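PDB 3IP1: scyllo-inosose 3-dehydrogenase from Thermotoga maritima, which catalyses the NAD(+)-dependent oxidation of scyllo-inosose to 3-dehydro-scyllo-inosose, probably as a step of myo-inositol degradation. Local coordinates for residues I67-Q76 and I376-Q384; L29-P40 and E80-F91. All coordinates share one frame; numbering follows the deposited sequence. Where two conformers were deposited one is given.

Contact 1: residues I67-Q76 and I376-Q384; sequences ICGSDVHMAQ and IPEYIKRLQ
I67 pushes its side chain into helix 376-382 and fills the tight end of this contact. Its CG1 lies beside the backbone N (chi1 -57°) and the chain runs out straight. CD1 therefore reaches I376, Y379 and I380, with I376 CD1 3.7 Å from I67 CD1. The other branch turns to L383, with I67 CG2 3.6 Å from L383 CD1. V72 crosses L383 at about a right angle, and V72 CG2 sits 3.6 Å from L383 CB. A75 CB meets the CG2 branch of I380 at 3.7 Å. The short helices 69-75 and 376-382 cross almost perpendicularly, at -87°.

The partly exposed Q76/Q384 side is polar and water-bridged. Q76 and Q384 slide past each other in opposite directions, and their amide planes stack at 9° to each other. Q384 CG lies 3.6 Å from Q76 OE1. No direct hydrogen bond joins the segments. One water does so instead: it donates to V72 O (2.7 Å) and I380 O (2.9 Å) and accepts from Q384 NE2 (2.8 Å). This ties the amide of Q384 to the backbones of both helices.

Beyond the apolar patch, C68 and D71 form a capping box. D71 OD2 accepts from C68 N, and C68 SG accepts from S70 N. C68 is a ligand of zinc 1, and S70 and H73 are probably the charge relay. The arrangement is that of the zinc-dependent alcohol dehydrogenase catalytic domain, with a short helix directly after the cysteine ligand, here packed against a helix near the C-terminus.

Contact 2: residues L29-P40 and E80-F91; sequences LTWLGSKVWRYP and EGYILYPGLTGF
W37 and F91 meet edge to face, with the F91 edge turned to the five-membered ring of W37. The centroids are 4.4 Å apart and the planes are at 58°. W37 NE1 also donates to T89 O at 3.3 Å, from above the carbonyl plane. T30 N reaches T89 O at 3.0 Å from the opposite face, so two donors grip this oxygen. With W37 cut back to an alanine, the F91 edge would probably lose its aromatic partner and T89 O one of its two donors.

At one end, L88 CD1 lies over the face of W31, 3.5 Å from the centroid of its five-membered ring. At the other, R38 grips E80 O side-on, through NE at 2.8 Å and NH2 at 3.1 Å. The extended R38 chain (chi1 -154°) lays CD over the Y82 face in a CH-pi contact. The guanidinium is nearly parallel to that ring, shifted toward CE2 and OH.

I83 N bonds to W37 O. T30 and T89 form one antiparallel hydrogen-bonded bridge; the backbones of R38 and Y82 are bridged separately, in a shifted register.

Farther out, the D13 carboxylate takes R38 NH1 and its backbone O takes Y82 OH. W12 packs edge-to-face with W37. Strand 37-38 pairs antiparallel with strand 3-12, in the GroES-like catalytic domain region of zinc-dependent alcohol dehydrogenases.

The centres of contact 1 and contact 2 are about 14 Å apart, and the two join directly. The backbone of L84 and Y85 meets that of H73 and Q76. L84 N lies 3.0 Å from Q76 O and 3.0 Å from H73 O, both probable hydrogen bonds. The Y85 side chain touches S70. Contact 2 thus borders the probable charge relay residues S70 and H73, while contact 1 carries them on its helix. The D71 side chain is about 6 Å, and the Y85 side chain about 9 Å, from a bound cadmium ion. M74, on the same helix as S70 and H73, touches T89 and F91.

Contact 1: residues I67-Q76 and I376-Q384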
loop_
_atom_site.group_PDB
_atom_site.type_symbol
_atom_site.label_atom_id
_atom_site.label_comp_id
_atom_site.label_asym_id
_atom_site.label_seq_id
_atom_site.Cartn_x
_atom_site.Cartn_y
_atom_site.Cartn_z
ATOM N N ILE A 67 29.930 13.731 14.587
ATOM C CA ILE A 67 30.557 12.445 14.884
ATOM C C ILE A 67 29.440 11.425 15.096
ATOM O O ILE A 67 28.612 11.587 15.981
ATOM C CB ILE A 67 31.457 12.516 16.163
ATOM C CG1 ILE A 67 32.539 13.598 15.995
ATOM C CG2 ILE A 67 32.041 11.141 16.502
ATOM C CD1 ILE A 67 33.485 13.815 17.208
ATOM N N CYS A 68 29.455 10.366 14.289
ATOM C CA CYS A 68 28.522 9.254 14.399
ATOM C C CYS A 68 29.099 8.217 15.365
ATOM O O CYS A 68 30.319 8.133 15.537
ATOM C CB CYS A 68 28.317 8.641 13.008
ATOM S SG CYS A 68 27.114 7.242 12.911
ATOM N N GLY A 69 28.232 7.423 15.989
ATOM C CA GLY A 69 28.667 6.238 16.740
ATOM C C GLY A 69 29.548 5.278 15.949
ATOM O O GLY A 69 30.436 4.643 16.527
ATOM N N SER A 70 29.308 5.167 14.636
ATOM C CA SER A 70 30.156 4.373 13.738
ATOM C C SER A 70 31.580 4.927 13.665
ATOM O O SER A 70 32.537 4.173 13.523
ATOM C CB SER A 70 29.556 4.306 12.324
ATOM O OG SER A 70 28.444 3.430 12.267
ATOM N N ASP A 71 31.720 6.253 13.742
ATOM C CA ASP A 71 33.074 6.862 13.785
ATOM C C ASP A 71 33.823 6.437 15.035
ATOM O O ASP A 71 34.990 6.009 14.959
ATOM C CB ASP A 71 33.006 8.389 13.711
ATOM C CG ASP A 71 32.476 8.874 12.378
ATOM O OD1 ASP A 71 32.999 8.407 11.329
ATOM O OD2 ASP A 71 31.552 9.712 12.384
ATOM N N VAL A 72 33.131 6.522 16.177
ATOM C CA VAL A 72 33.649 6.045 17.459
ATOM C C VAL A 72 34.087 4.583 17.348
ATOM O O VAL A 72 35.197 4.216 17.761
ATOM C CB VAL A 72 32.590 6.242 18.578
ATOM C CG1 VAL A 72 33.070 5.700 19.927
ATOM C CG2 VAL A 72 32.224 7.720 18.674
ATOM N N HIS A 73 33.242 3.769 16.726
ATOM C CA HIS A 73 33.484 2.331 16.643
ATOM C C HIS A 73 34.566 1.919 15.647
ATOM O O HIS A 73 35.201 0.864 15.823
ATOM C CB HIS A 73 32.171 1.571 16.415
ATOM C CG HIS A 73 31.240 1.652 17.586
ATOM N ND1 HIS A 73 29.892 1.370 17.500
ATOM C CD2 HIS A 73 31.470 1.999 18.875
ATOM C CE1 HIS A 73 29.333 1.531 18.686
ATOM N NE2 HIS A 73 30.270 1.915 19.538
HETATM N N MSE A 74 34.788 2.748 14.624
HETATM C CA MSE A 74 35.924 2.539 13.731
HETATM C C MSE A 74 37.278 2.765 14.409
HETATM O O MSE A 74 38.256 2.118 14.042
HETATM C CB MSE A 74 35.792 3.361 12.442
HETATM C CG MSE A 74 34.933 2.697 11.354
HETATM SE SE MSE A 74 34.871 3.784 9.722
HETATM C CE MSE A 74 33.680 5.190 10.373
ATOM N N ALA A 75 37.330 3.665 15.406
ATOM C CA ALA A 75 38.584 4.009 16.074
ATOM C C ALA A 75 38.731 3.340 17.446
ATOM O O ALA A 75 39.714 3.578 18.148
ATOM C CB ALA A 75 38.690 5.497 16.222
ATOM N N GLN A 76 37.727 2.558 17.846
ATOM C CA GLN A 76 37.744 1.849 19.113
ATOM C C GLN A 76 38.064 0.399 18.804
ATOM O O GLN A 76 37.648 -0.117 17.772
ATOM C CB GLN A 76 36.381 1.930 19.778
ATOM C CG GLN A 76 36.300 1.278 21.152
ATOM C CD GLN A 76 35.045 1.702 21.906
ATOM O OE1 GLN A 76 34.181 2.375 21.355
ATOM N NE2 GLN A 76 34.959 1.338 23.173
ATOM N N ILE A 376 38.660 16.931 16.999
ATOM C CA ILE A 376 37.886 15.743 16.591
ATOM C C ILE A 376 38.526 14.422 17.019
ATOM O O ILE A 376 37.844 13.584 17.613
ATOM C CB ILE A 376 37.554 15.722 15.063
ATOM C CG1 ILE A 376 36.507 16.787 14.708
ATOM C CG2 ILE A 376 37.086 14.336 14.604
ATOM C CD1 ILE A 376 35.160 16.680 15.469
ATOM N N PRO A 377 39.828 14.215 16.714
ATOM C CA PRO A 377 40.379 12.919 17.142
ATOM C C PRO A 377 40.207 12.695 18.654
ATOM O O PRO A 377 39.843 11.603 19.083
ATOM C CB PRO A 377 41.862 13.018 16.738
ATOM C CG PRO A 377 41.856 13.963 15.567
ATOM C CD PRO A 377 40.790 14.977 15.890
ATOM N N GLU A 378 40.417 13.745 19.439
ATOM C CA GLU A 378 40.270 13.679 20.893
ATOM C C GLU A 378 38.850 13.255 21.292
ATOM O O GLU A 378 38.666 12.417 22.184
ATOM C CB GLU A 378 40.630 15.038 21.519
ATOM C CG GLU A 378 40.410 15.128 23.030
ATOM C CD GLU A 378 40.311 16.575 23.559
ATOM O OE1 GLU A 378 40.953 17.498 23.007
ATOM O OE2 GLU A 378 39.574 16.787 24.545
ATOM N N TYR A 379 37.850 13.836 20.630
ATOM C CA TYR A 379 36.457 13.556 20.980
ATOM C C TYR A 379 35.963 12.180 20.537
ATOM O O TYR A 379 35.142 11.566 21.201
ATOM C CB TYR A 379 35.534 14.689 20.507
ATOM C CG TYR A 379 35.558 15.834 21.483
ATOM C CD1 TYR A 379 34.724 15.825 22.609
ATOM C CD2 TYR A 379 36.451 16.889 21.328
ATOM C CE1 TYR A 379 34.768 16.856 23.547
ATOM C CE2 TYR A 379 36.503 17.939 22.268
ATOM C CZ TYR A 379 35.667 17.905 23.372
ATOM O OH TYR A 379 35.696 18.926 24.295
ATOM N N ILE A 380 36.462 11.714 19.402
ATOM C CA ILE A 380 36.193 10.360 18.935
ATOM C C ILE A 380 36.660 9.348 19.993
ATOM O O ILE A 380 35.990 8.344 20.239
ATOM C CB ILE A 380 36.888 10.115 17.562
ATOM C CG1 ILE A 380 36.130 10.847 16.456
ATOM C CG2 ILE A 380 37.021 8.625 17.234
ATOM C CD1 ILE A 380 36.730 10.654 15.051
ATOM N N LYS A 381 37.807 9.624 20.608
ATOM C CA LYS A 381 38.318 8.831 21.719
ATOM C C LYS A 381 37.473 8.992 23.010
ATOM O O LYS A 381 37.099 8.012 23.671
ATOM C CB LYS A 381 39.796 9.205 21.966
ATOM C CG LYS A 381 40.280 9.117 23.442
ATOM C CD LYS A 381 41.207 7.935 23.698
ATOM C CE LYS A 381 40.503 6.598 23.541
ATOM N NZ LYS A 381 41.184 5.505 24.323
ATOM N N ARG A 382 37.182 10.232 23.366
ATOM C CA ARG A 382 36.422 10.532 24.575
ATOM C C ARG A 382 35.043 9.872 24.546
ATOM O O ARG A 382 34.561 9.376 25.566
ATOM C CB ARG A 382 36.297 12.037 24.685
ATOM C CG ARG A 382 36.006 12.579 26.056
ATOM C CD ARG A 382 36.726 13.904 26.135
ATOM N NE ARG A 382 35.934 14.951 26.779
ATOM C CZ ARG A 382 36.287 16.236 26.808
ATOM N NH1 ARG A 382 35.509 17.124 27.425
ATOM N NH2 ARG A 382 37.423 16.637 26.226
ATOM N N LEU A 383 34.433 9.826 23.360
ATOM C CA LEU A 383 33.088 9.254 23.200
ATOM C C LEU A 383 33.027 7.755 23.476
ATOM O O LEU A 383 31.947 7.205 23.627
ATOM C CB LEU A 383 32.518 9.557 21.806
ATOM C CG LEU A 383 31.922 10.948 21.587
ATOM C CD1 LEU A 383 31.677 11.192 20.101
ATOM C CD2 LEU A 383 30.633 11.134 22.384
ATOM N N GLN A 384 34.179 7.090 23.532
ATOM C CA GLN A 384 34.208 5.687 23.956
ATOM C C GLN A 384 33.643 5.535 25.372
ATOM O O GLN A 384 33.050 4.519 25.689
ATOM C CB GLN A 384 35.622 5.089 23.874
ATOM C CG GLN A 384 36.232 5.062 22.468
ATOM C CD GLN A 384 37.674 4.542 22.434
ATOM O OE1 GLN A 384 38.207 4.076 23.435
ATOM N NE2 GLN A 384 38.302 4.626 21.276
HETATM O O HOH W 1 36.879 5.775 19.214
#

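Contact 2: residues L29-P40 and E80-F91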
loop_
_atom_site.group_PDB
_atom_site.type_symbol
_atom_site.label_atom_id
_atom_site.label_comp_id
_atom_site.label_asym_id
_atom_site.label_seq_id
_atom_site.Cartn_x
_atom_site.Cartn_y
_atom_site.Cartn_z
ATOM N N LEU A 29 40.510 -2.740 1.311
ATOM C CA LEU A 29 39.059 -2.643 1.440
ATOM C C LEU A 29 38.442 -3.957 1.885
ATOM O O LEU A 29 38.713 -5.004 1.310
ATOM C CB LEU A 29 38.427 -2.215 0.099
ATOM C CG LEU A 29 36.889 -2.075 0.030
ATOM C CD1 LEU A 29 36.429 -0.776 0.633
ATOM C CD2 LEU A 29 36.377 -2.188 -1.410
ATOM N N THR A 30 37.573 -3.886 2.886
ATOM C CA THR A 30 36.790 -5.054 3.268
ATOM C C THR A 30 35.349 -4.699 3.605
ATOM O O THR A 30 35.075 -3.587 4.078
ATOM C CB THR A 30 37.430 -5.850 4.453
ATOM O OG1 THR A 30 36.650 -7.022 4.708
ATOM C CG2 THR A 30 37.485 -5.026 5.714
ATOM N N TRP A 31 34.445 -5.664 3.382
ATOM C CA TRP A 31 33.067 -5.554 3.853
ATOM C C TRP A 31 32.924 -5.956 5.325
ATOM O O TRP A 31 31.890 -5.681 5.938
ATOM C CB TRP A 31 32.112 -6.343 2.943
ATOM C CG TRP A 31 31.685 -5.489 1.767
ATOM C CD1 TRP A 31 32.386 -5.256 0.605
ATOM C CD2 TRP A 31 30.483 -4.722 1.671
ATOM N NE1 TRP A 31 31.678 -4.390 -0.213
ATOM C CE2 TRP A 31 30.513 -4.043 0.421
ATOM C CE3 TRP A 31 29.378 -4.527 2.528
ATOM C CZ2 TRP A 31 29.470 -3.198 0.000
ATOM C CZ3 TRP A 31 28.336 -3.681 2.103
ATOM C CH2 TRP A 31 28.397 -3.032 0.851
ATOM N N LEU A 32 33.994 -6.548 5.891
ATOM C CA LEU A 32 34.012 -6.985 7.297
ATOM C C LEU A 32 35.084 -6.311 8.181
ATOM O O LEU A 32 36.048 -6.948 8.649
ATOM C CB LEU A 32 34.121 -8.514 7.376
ATOM C CG LEU A 32 32.898 -9.315 6.922
ATOM C CD1 LEU A 32 33.244 -10.799 6.854
ATOM C CD2 LEU A 32 31.671 -9.057 7.861
ATOM N N GLY A 33 34.881 -5.024 8.446
ATOM C CA GLY A 33 35.865 -4.217 9.168
ATOM C C GLY A 33 36.518 -4.878 10.367
ATOM O O GLY A 33 37.744 -4.984 10.441
ATOM N N SER A 34 35.697 -5.334 11.301
ATOM C CA SER A 34 36.187 -5.787 12.583
ATOM C C SER A 34 36.947 -7.114 12.493
ATOM O O SER A 34 37.608 -7.515 13.441
ATOM C CB SER A 34 35.035 -5.888 13.574
ATOM O OG SER A 34 34.086 -6.812 13.096
ATOM N N LYS A 35 36.852 -7.788 11.357
ATOM C CA LYS A 35 37.587 -9.028 11.123
ATOM C C LYS A 35 38.956 -8.770 10.494
ATOM O O LYS A 35 39.727 -9.710 10.305
ATOM C CB LYS A 35 36.798 -9.958 10.186
ATOM C CG LYS A 35 35.420 -10.353 10.705
ATOM C CD LYS A 35 35.532 -11.151 12.001
ATOM C CE LYS A 35 34.284 -11.983 12.236
ATOM N NZ LYS A 35 34.366 -12.669 13.549
ATOM N N VAL A 36 39.240 -7.509 10.154
ATOM C CA VAL A 36 40.392 -7.194 9.313
ATOM C C VAL A 36 41.296 -6.086 9.858
ATOM O O VAL A 36 42.504 -6.274 10.009
ATOM C CB VAL A 36 39.917 -6.816 7.901
ATOM C CG1 VAL A 36 41.080 -6.264 7.053
ATOM C CG2 VAL A 36 39.296 -8.029 7.218
ATOM N N TRP A 37 40.704 -4.929 10.141
ATOM C CA TRP A 37 41.460 -3.754 10.530
ATOM C C TRP A 37 41.827 -3.754 12.007
ATOM O O TRP A 37 40.988 -3.980 12.887
ATOM C CB TRP A 37 40.706 -2.469 10.152
ATOM C CG TRP A 37 40.386 -2.339 8.689
ATOM C CD1 TRP A 37 39.149 -2.431 8.122
ATOM C CD2 TRP A 37 41.308 -2.103 7.600
ATOM N NE1 TRP A 37 39.235 -2.255 6.766
ATOM C CE2 TRP A 37 40.544 -2.054 6.415
ATOM C CE3 TRP A 37 42.702 -1.925 7.515
ATOM C CZ2 TRP A 37 41.121 -1.832 5.147
ATOM C CZ3 TRP A 37 43.276 -1.695 6.261
ATOM C CH2 TRP A 37 42.480 -1.645 5.094
ATOM N N ARG A 38 43.097 -3.471 12.266
ATOM C CA ARG A 38 43.661 -3.543 13.614
ATOM C C ARG A 38 44.472 -2.276 13.942
ATOM O O ARG A 38 45.081 -1.683 13.047
ATOM C CB ARG A 38 44.564 -4.767 13.665
ATOM C CG ARG A 38 44.741 -5.368 15.021
ATOM C CD ARG A 38 45.448 -6.695 14.873
ATOM N NE ARG A 38 45.532 -7.392 16.137
ATOM C CZ ARG A 38 46.285 -8.467 16.337
ATOM N NH1 ARG A 38 47.035 -8.951 15.350
ATOM N NH2 ARG A 38 46.292 -9.043 17.526
ATOM N N TYR A 39 44.485 -1.890 15.216
ATOM C CA TYR A 39 45.250 -0.736 15.735
ATOM C C TYR A 39 44.925 0.573 15.014
ATOM O O TYR A 39 45.813 1.233 14.504
ATOM C CB TYR A 39 46.770 -0.997 15.705
ATOM C CG TYR A 39 47.161 -2.396 16.183
ATOM C CD1 TYR A 39 46.963 -2.787 17.509
ATOM C CD2 TYR A 39 47.713 -3.322 15.299
ATOM C CE1 TYR A 39 47.309 -4.077 17.944
ATOM C CE2 TYR A 39 48.076 -4.598 15.727
ATOM C CZ TYR A 39 47.859 -4.964 17.048
ATOM O OH TYR A 39 48.209 -6.215 17.451
ATOM N N PRO A 40 43.637 0.961 14.982
ATOM C CA PRO A 40 43.298 2.170 14.237
ATOM C C PRO A 40 43.873 3.404 14.911
ATOM O O PRO A 40 44.044 3.429 16.128
ATOM C CB PRO A 40 41.771 2.204 14.321
ATOM C CG PRO A 40 41.480 1.521 15.668
ATOM C CD PRO A 40 42.479 0.416 15.717
ATOM N N GLU A 80 42.044 -7.349 21.407
ATOM C CA GLU A 80 43.085 -7.789 20.490
ATOM C C GLU A 80 43.428 -6.716 19.476
ATOM O O GLU A 80 44.144 -6.986 18.507
ATOM C CB GLU A 80 42.666 -9.067 19.747
ATOM C CG GLU A 80 42.643 -10.320 20.597
ATOM C CD GLU A 80 41.346 -10.459 21.383
ATOM O OE1 GLU A 80 40.264 -10.176 20.809
ATOM O OE2 GLU A 80 41.401 -10.855 22.574
ATOM N N GLY A 81 42.892 -5.512 19.673
ATOM C CA GLY A 81 43.198 -4.390 18.782
ATOM C C GLY A 81 42.398 -4.246 17.484
ATOM O O GLY A 81 42.648 -3.311 16.711
ATOM N N TYR A 82 41.441 -5.140 17.239
ATOM C CA TYR A 82 40.549 -5.010 16.067
ATOM C C TYR A 82 39.498 -3.940 16.293
ATOM O O TYR A 82 38.962 -3.829 17.398
ATOM C CB TYR A 82 39.879 -6.346 15.703
ATOM C CG TYR A 82 40.889 -7.326 15.171
ATOM C CD1 TYR A 82 41.192 -7.368 13.822
ATOM C CD2 TYR A 82 41.595 -8.175 16.041
ATOM C CE1 TYR A 82 42.146 -8.244 13.331
ATOM C CE2 TYR A 82 42.554 -9.060 15.557
ATOM C CZ TYR A 82 42.826 -9.077 14.207
ATOM O OH TYR A 82 43.769 -9.929 13.714
ATOM N N ILE A 83 39.198 -3.175 15.240
ATOM C CA ILE A 83 38.140 -2.151 15.297
ATOM C C ILE A 83 36.792 -2.802 15.645
ATOM O O ILE A 83 36.585 -3.995 15.364
ATOM C CB ILE A 83 38.041 -1.333 13.991
ATOM C CG1 ILE A 83 37.387 -2.152 12.879
ATOM C CG2 ILE A 83 39.419 -0.830 13.573
ATOM C CD1 ILE A 83 37.256 -1.436 11.557
ATOM N N LEU A 84 35.906 -2.035 16.279
ATOM C CA LEU A 84 34.588 -2.529 16.671
ATOM C C LEU A 84 33.597 -2.485 15.488
ATOM O O LEU A 84 32.741 -3.347 15.359
ATOM C CB LEU A 84 34.049 -1.752 17.893
ATOM C CG LEU A 84 34.803 -1.900 19.234
ATOM C CD1 LEU A 84 33.923 -1.460 20.421
ATOM C CD2 LEU A 84 35.298 -3.332 19.461
ATOM N N TYR A 85 33.754 -1.502 14.603
ATOM C CA TYR A 85 32.878 -1.380 13.442
ATOM C C TYR A 85 32.950 -2.588 12.502
ATOM O O TYR A 85 34.002 -2.895 11.933
ATOM C CB TYR A 85 33.132 -0.076 12.684
ATOM C CG TYR A 85 32.126 0.163 11.586
ATOM C CD1 TYR A 85 30.804 0.535 11.886
ATOM C CD2 TYR A 85 32.479 -0.017 10.263
ATOM C CE1 TYR A 85 29.862 0.739 10.867
ATOM C CE2 TYR A 85 31.556 0.172 9.234
ATOM C CZ TYR A 85 30.259 0.553 9.538
ATOM O OH TYR A 85 29.372 0.745 8.508
ATOM N N PRO A 86 31.808 -3.258 12.313
ATOM C CA PRO A 86 31.816 -4.543 11.612
ATOM C C PRO A 86 31.636 -4.473 10.091
ATOM O O PRO A 86 31.759 -5.504 9.425
ATOM C CB PRO A 86 30.646 -5.300 12.263
ATOM C CG PRO A 86 29.683 -4.192 12.748
ATOM C CD PRO A 86 30.477 -2.907 12.854
ATOM N N GLY A 87 31.380 -3.276 9.551
ATOM C CA GLY A 87 30.996 -3.120 8.143
ATOM C C GLY A 87 32.068 -2.691 7.149
ATOM O O GLY A 87 33.274 -2.824 7.394
ATOM N N LEU A 88 31.607 -2.195 6.001
ATOM C CA LEU A 88 32.458 -1.733 4.905
ATOM C C LEU A 88 33.429 -0.626 5.332
ATOM O O LEU A 88 33.025 0.398 5.876
ATOM C CB LEU A 88 31.580 -1.236 3.754
ATOM C CG LEU A 88 32.250 -0.677 2.503
ATOM C CD1 LEU A 88 32.987 -1.807 1.744
ATOM C CD2 LEU A 88 31.210 -0.013 1.630
ATOM N N THR A 89 34.713 -0.855 5.063
ATOM C CA THR A 89 35.792 0.024 5.501
ATOM C C THR A 89 36.985 -0.068 4.534
ATOM O O THR A 89 37.468 -1.162 4.234
ATOM C CB THR A 89 36.248 -0.336 6.932
ATOM O OG1 THR A 89 36.169 -1.758 7.104
ATOM C CG2 THR A 89 35.354 0.333 7.978
ATOM N N GLY A 90 37.440 1.085 4.051
ATOM C CA GLY A 90 38.577 1.172 3.126
ATOM C C GLY A 90 39.569 2.196 3.663
ATOM O O GLY A 90 39.391 3.383 3.446
ATOM N N PHE A 91 40.592 1.733 4.391
ATOM C CA PHE A 91 41.568 2.610 5.066
ATOM C C PHE A 91 42.901 2.723 4.310
ATOM O O PHE A 91 43.348 1.746 3.697
ATOM C CB PHE A 91 41.822 2.121 6.502
ATOM C CG PHE A 91 40.579 2.099 7.386
ATOM C CD1 PHE A 91 39.628 3.117 7.319
ATOM C CD2 PHE A 91 40.385 1.063 8.305
ATOM C CE1 PHE A 91 38.505 3.094 8.117
ATOM C CE2 PHE A 91 39.265 1.032 9.123
ATOM C CZ PHE A 91 38.323 2.059 9.041
HETATM O O HOH W 2 33.074 -7.589 10.607
#